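Local coordinates for CYTH domain-containing protein (Pyrococcus horikoshii, PDB 2DC4) that is of unknown function but, as a CYTH-domain protein, probably binds or hydrolyses a triphosphate-containing substrate within its beta-barrel tunnel, at residues 5-18 and 146-159. Numbering follows the deposited sequence.
Sequences VKFRVNFEDIKRKI and RLGLKEEDVEPKLY
F7 and V154 form a single antiparallel bridge, a non-hydrogen-bonded pair with CA atoms 4.4 Å apart, where the loop between helix 133-146 and helix 159-162 joins strand 2-8 of the CYTH barrel. Two backbone bonds flank it: E155 N to K6 O, and R8 N to D153 O at 2.9 Å. A water extends the pairing, accepting from K6 N and donating to E155 O. On its other edge the strand bonds to strand 121-128, through V5, F7 and V9.

L149 lays its CD1 over one face of the F7 ring, 4.0 Å from the centroid, while D153 CB and K150 O sit at the ring edge; W141 of helix 133-146 adds an edge-to-face ring. Farther along, L147 CD2 rests 3.8 Å from K17 CB and also touches I18 CG1, tying helix 11-21 to the Schellman turn at G148. R8 and E155 run side by side into a salt bridge, their flat groups 83° apart, though the very short NH1 to OE1 separation is doubtful.

K6 is the lysine of the N-terminal ExExK signature, a family hallmark. Its chain bends at chi3 (-60°), carrying CE and NZ over the Y159 ring. K6 NZ stands 3.4 Å from the Y159 centroid, 6° off the normal, a cation-pi contact, and donates to an in-plane lone pair of K157 O at 2.9 Å. A methionine in place of K6 would probably leave the K157 carbonyl without this donor and the Y159 face without its cation. Y159 OH is bonded to D125 and N115, with K6 CE 3.5 Å from Y159 CZ.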
# COMPACT_ATOMS: atom_id res chain seq x y z
N VAL A 5 13.96 1.58 -22.94
CA VAL A 5 15.06 2.47 -23.25
C VAL A 5 14.48 3.88 -23.25
O VAL A 5 13.41 4.13 -23.80
CB VAL A 5 15.67 2.18 -24.63
CG1 VAL A 5 16.85 3.10 -24.89
CG2 VAL A 5 16.11 0.72 -24.69
N LYS A 6 15.20 4.80 -22.61
CA LYS A 6 14.77 6.19 -22.49
C LYS A 6 15.58 7.06 -23.44
O LYS A 6 16.79 6.87 -23.59
CB LYS A 6 14.98 6.67 -21.05
CG LYS A 6 14.48 8.08 -20.78
CD LYS A 6 14.83 8.54 -19.36
CE LYS A 6 14.23 7.62 -18.31
NZ LYS A 6 14.60 8.06 -16.93
N PHE A 7 14.91 8.02 -24.07
CA PHE A 7 15.56 8.94 -25.01
C PHE A 7 15.25 10.40 -24.68
O PHE A 7 14.13 10.74 -24.30
CB PHE A 7 15.11 8.67 -26.45
CG PHE A 7 15.37 7.28 -26.93
CD1 PHE A 7 14.50 6.24 -26.61
CD2 PHE A 7 16.49 7.00 -27.71
CE1 PHE A 7 14.73 4.94 -27.07
CE2 PHE A 7 16.73 5.70 -28.17
CZ PHE A 7 15.85 4.67 -27.85
N ARG A 8 16.25 11.26 -24.84
CA ARG A 8 16.04 12.69 -24.61
C ARG A 8 15.51 13.13 -25.97
O ARG A 8 16.12 12.87 -27.00
CB ARG A 8 17.38 13.37 -24.29
CG ARG A 8 17.28 14.50 -23.28
CD ARG A 8 18.63 14.71 -22.59
NE ARG A 8 18.46 15.32 -21.28
CZ ARG A 8 19.19 15.01 -20.21
NH1 ARG A 8 20.14 14.09 -20.31
NH2 ARG A 8 18.96 15.59 -19.05
N VAL A 9 14.36 13.80 -25.98
CA VAL A 9 13.75 14.18 -27.24
C VAL A 9 13.13 15.57 -27.29
O VAL A 9 13.01 16.24 -26.27
CB VAL A 9 12.61 13.22 -27.61
CG1 VAL A 9 13.11 11.79 -27.64
CG2 VAL A 9 11.48 13.38 -26.59
N ASN A 10 12.74 15.97 -28.49
CA ASN A 10 12.03 17.23 -28.67
C ASN A 10 10.57 16.77 -28.69
O ASN A 10 10.15 16.04 -29.59
CB ASN A 10 12.37 17.91 -29.99
CG ASN A 10 11.53 19.16 -30.22
OD1 ASN A 10 10.34 19.06 -30.54
ND2 ASN A 10 12.13 20.33 -30.04
N PHE A 11 9.82 17.17 -27.67
CA PHE A 11 8.43 16.78 -27.52
C PHE A 11 7.56 16.85 -28.76
O PHE A 11 6.97 15.85 -29.18
CB PHE A 11 7.76 17.61 -26.42
CG PHE A 11 6.35 17.20 -26.15
CD1 PHE A 11 6.08 16.08 -25.36
CD2 PHE A 11 5.29 17.88 -26.72
CE1 PHE A 11 4.78 15.65 -25.16
CE2 PHE A 11 3.98 17.46 -26.53
CZ PHE A 11 3.72 16.34 -25.74
N GLU A 12 7.45 18.04 -29.35
CA GLU A 12 6.61 18.22 -30.52
C GLU A 12 6.99 17.35 -31.71
O GLU A 12 6.13 16.76 -32.35
CB GLU A 12 6.60 19.70 -30.93
CG GLU A 12 5.92 20.63 -29.92
CD GLU A 12 6.79 20.97 -28.72
OE1 GLU A 12 6.28 21.64 -27.79
OE2 GLU A 12 7.98 20.57 -28.70
N ASP A 13 8.28 17.28 -32.00
CA ASP A 13 8.75 16.49 -33.14
C ASP A 13 8.47 14.99 -32.98
O ASP A 13 7.94 14.36 -33.89
CB ASP A 13 10.26 16.70 -33.35
CG ASP A 13 10.62 18.16 -33.56
OD1 ASP A 13 9.94 18.84 -34.37
OD2 ASP A 13 11.58 18.64 -32.93
N ILE A 14 8.82 14.44 -31.82
CA ILE A 14 8.62 13.01 -31.60
C ILE A 14 7.15 12.62 -31.48
O ILE A 14 6.76 11.52 -31.88
CB ILE A 14 9.41 12.53 -30.36
CG1 ILE A 14 9.68 11.03 -30.48
CG2 ILE A 14 8.65 12.86 -29.09
CD1 ILE A 14 10.65 10.67 -31.59
N LYS A 15 6.33 13.52 -30.93
CA LYS A 15 4.90 13.24 -30.80
C LYS A 15 4.36 13.07 -32.22
O LYS A 15 3.60 12.14 -32.50
CB LYS A 15 4.20 14.41 -30.10
CG LYS A 15 2.69 14.23 -29.93
CD LYS A 15 2.10 15.35 -29.08
CE LYS A 15 0.60 15.19 -28.87
NZ LYS A 15 -0.18 15.32 -30.14
N ARG A 16 4.77 13.97 -33.11
CA ARG A 16 4.35 13.91 -34.50
C ARG A 16 4.79 12.60 -35.15
O ARG A 16 4.02 11.97 -35.87
CB ARG A 16 4.93 15.11 -35.27
CG ARG A 16 4.56 15.13 -36.74
CD ARG A 16 5.01 16.42 -37.43
NE ARG A 16 5.16 17.55 -36.51
CZ ARG A 16 6.32 18.17 -36.27
NH1 ARG A 16 7.43 17.77 -36.88
NH2 ARG A 16 6.36 19.18 -35.42
N LYS A 17 6.03 12.19 -34.89
CA LYS A 17 6.54 10.94 -35.46
C LYS A 17 5.80 9.72 -34.95
O LYS A 17 5.45 8.83 -35.72
CB LYS A 17 8.04 10.78 -35.16
CG LYS A 17 8.95 11.74 -35.89
CD LYS A 17 9.01 11.47 -37.38
CE LYS A 17 9.84 10.23 -37.71
NZ LYS A 17 10.08 10.11 -39.18
N ILE A 18 5.56 9.67 -33.65
CA ILE A 18 4.85 8.54 -33.06
C ILE A 18 3.46 8.41 -33.66
O ILE A 18 3.00 7.31 -33.97
CB ILE A 18 4.76 8.70 -31.53
CG1 ILE A 18 6.14 8.49 -30.90
CG2 ILE A 18 3.76 7.69 -30.95
CD1 ILE A 18 6.23 8.90 -29.45
N ARG A 146 13.05 3.78 -36.42
CA ARG A 146 11.96 4.18 -37.29
C ARG A 146 11.51 5.59 -36.90
O ARG A 146 10.92 6.31 -37.70
CB ARG A 146 10.80 3.20 -37.19
CG ARG A 146 9.70 3.51 -38.18
CD ARG A 146 8.88 2.28 -38.46
NE ARG A 146 7.78 2.57 -39.38
CZ ARG A 146 6.91 1.65 -39.78
NH1 ARG A 146 7.03 0.41 -39.34
NH2 ARG A 146 5.93 1.97 -40.62
N LEU A 147 11.78 5.97 -35.65
CA LEU A 147 11.43 7.30 -35.16
C LEU A 147 12.60 8.26 -35.35
O LEU A 147 12.52 9.42 -34.95
CB LEU A 147 11.05 7.24 -33.68
CG LEU A 147 9.76 6.47 -33.34
CD1 LEU A 147 9.67 6.30 -31.83
CD2 LEU A 147 8.54 7.22 -33.87
N GLY A 148 13.68 7.78 -35.96
CA GLY A 148 14.83 8.64 -36.19
C GLY A 148 15.73 8.85 -34.98
O GLY A 148 16.54 9.78 -34.96
N LEU A 149 15.59 8.00 -33.98
CA LEU A 149 16.41 8.11 -32.78
C LEU A 149 17.67 7.26 -32.96
O LEU A 149 17.66 6.29 -33.71
CB LEU A 149 15.61 7.64 -31.57
CG LEU A 149 14.38 8.50 -31.30
CD1 LEU A 149 13.47 7.83 -30.28
CD2 LEU A 149 14.82 9.87 -30.79
N LYS A 150 18.73 7.64 -32.26
CA LYS A 150 20.01 6.94 -32.32
C LYS A 150 20.55 6.69 -30.91
O LYS A 150 19.99 7.16 -29.93
CB LYS A 150 21.03 7.77 -33.11
CG LYS A 150 20.63 8.05 -34.54
CD LYS A 150 21.70 8.86 -35.27
CE LYS A 150 21.85 10.25 -34.68
NZ LYS A 150 22.83 11.07 -35.44
N GLU A 151 21.65 5.95 -30.82
CA GLU A 151 22.23 5.66 -29.52
C GLU A 151 22.65 6.91 -28.75
O GLU A 151 22.59 6.93 -27.52
CB GLU A 151 23.43 4.72 -29.68
CG GLU A 151 23.04 3.33 -30.13
CD GLU A 151 24.23 2.43 -30.36
OE1 GLU A 151 25.07 2.29 -29.44
OE2 GLU A 151 24.34 1.85 -31.47
N GLU A 152 23.07 7.95 -29.46
CA GLU A 152 23.49 9.18 -28.78
C GLU A 152 22.33 9.88 -28.10
O GLU A 152 22.53 10.76 -27.26
CB GLU A 152 24.17 10.16 -29.76
CG GLU A 152 23.30 10.59 -30.93
CD GLU A 152 23.96 11.66 -31.80
OE1 GLU A 152 25.20 11.63 -31.97
OE2 GLU A 152 23.23 12.53 -32.34
N ASP A 153 21.11 9.49 -28.46
CA ASP A 153 19.90 10.09 -27.89
C ASP A 153 19.48 9.45 -26.58
O ASP A 153 18.62 9.97 -25.88
CB ASP A 153 18.74 9.97 -28.88
CG ASP A 153 18.99 10.72 -30.17
OD1 ASP A 153 18.70 10.15 -31.25
OD2 ASP A 153 19.46 11.87 -30.12
N VAL A 154 20.08 8.31 -26.26
CA VAL A 154 19.73 7.59 -25.04
C VAL A 154 20.11 8.32 -23.76
O VAL A 154 21.16 8.96 -23.68
CB VAL A 154 20.36 6.18 -25.04
CG1 VAL A 154 20.09 5.48 -23.71
CG2 VAL A 154 19.81 5.36 -26.19
N GLU A 155 19.23 8.22 -22.76
CA GLU A 155 19.46 8.81 -21.45
C GLU A 155 19.37 7.67 -20.44
O GLU A 155 18.29 7.15 -20.17
CB GLU A 155 18.41 9.88 -21.13
CG GLU A 155 18.57 10.46 -19.72
CD GLU A 155 20.01 10.84 -19.41
OE1 GLU A 155 20.55 11.74 -20.08
OE2 GLU A 155 20.61 10.23 -18.50
N PRO A 156 20.51 7.26 -19.87
CA PRO A 156 20.55 6.17 -18.90
C PRO A 156 20.00 6.51 -17.51
O PRO A 156 19.41 5.66 -16.84
CB PRO A 156 22.04 5.82 -18.82
CG PRO A 156 22.65 6.45 -20.05
CD PRO A 156 21.87 7.72 -20.19
N LYS A 157 20.18 7.76 -17.10
CA LYS A 157 19.73 8.18 -15.78
C LYS A 157 18.23 8.03 -15.52
O LYS A 157 17.41 8.20 -16.41
CB LYS A 157 20.14 9.63 -15.52
CG LYS A 157 21.64 9.85 -15.40
CD LYS A 157 21.95 11.30 -15.06
CE LYS A 157 23.43 11.50 -14.77
NZ LYS A 157 23.73 12.91 -14.37
N LEU A 158 17.90 7.72 -14.27
CA LEU A 158 16.51 7.58 -13.85
C LEU A 158 15.94 8.97 -13.65
O LEU A 158 16.68 9.92 -13.42
CB LEU A 158 16.45 6.80 -12.53
CG LEU A 158 17.17 5.45 -12.53
CD1 LEU A 158 17.17 4.88 -11.11
CD2 LEU A 158 16.48 4.51 -13.50
N TYR A 159 14.62 9.10 -13.72
CA TYR A 159 13.99 10.40 -13.55
C TYR A 159 14.31 11.03 -12.20
O TYR A 159 14.47 12.25 -12.11
CB TYR A 159 12.47 10.28 -13.73
CG TYR A 159 12.07 10.09 -15.17
CD1 TYR A 159 11.21 9.06 -15.55
CD2 TYR A 159 12.58 10.92 -16.16
CE1 TYR A 159 10.87 8.87 -16.90
CE2 TYR A 159 12.25 10.74 -17.50
CZ TYR A 159 11.40 9.71 -17.86
OH TYR A 159 11.09 9.51 -19.19
O HOH W 1 17.65 4.41 -21.10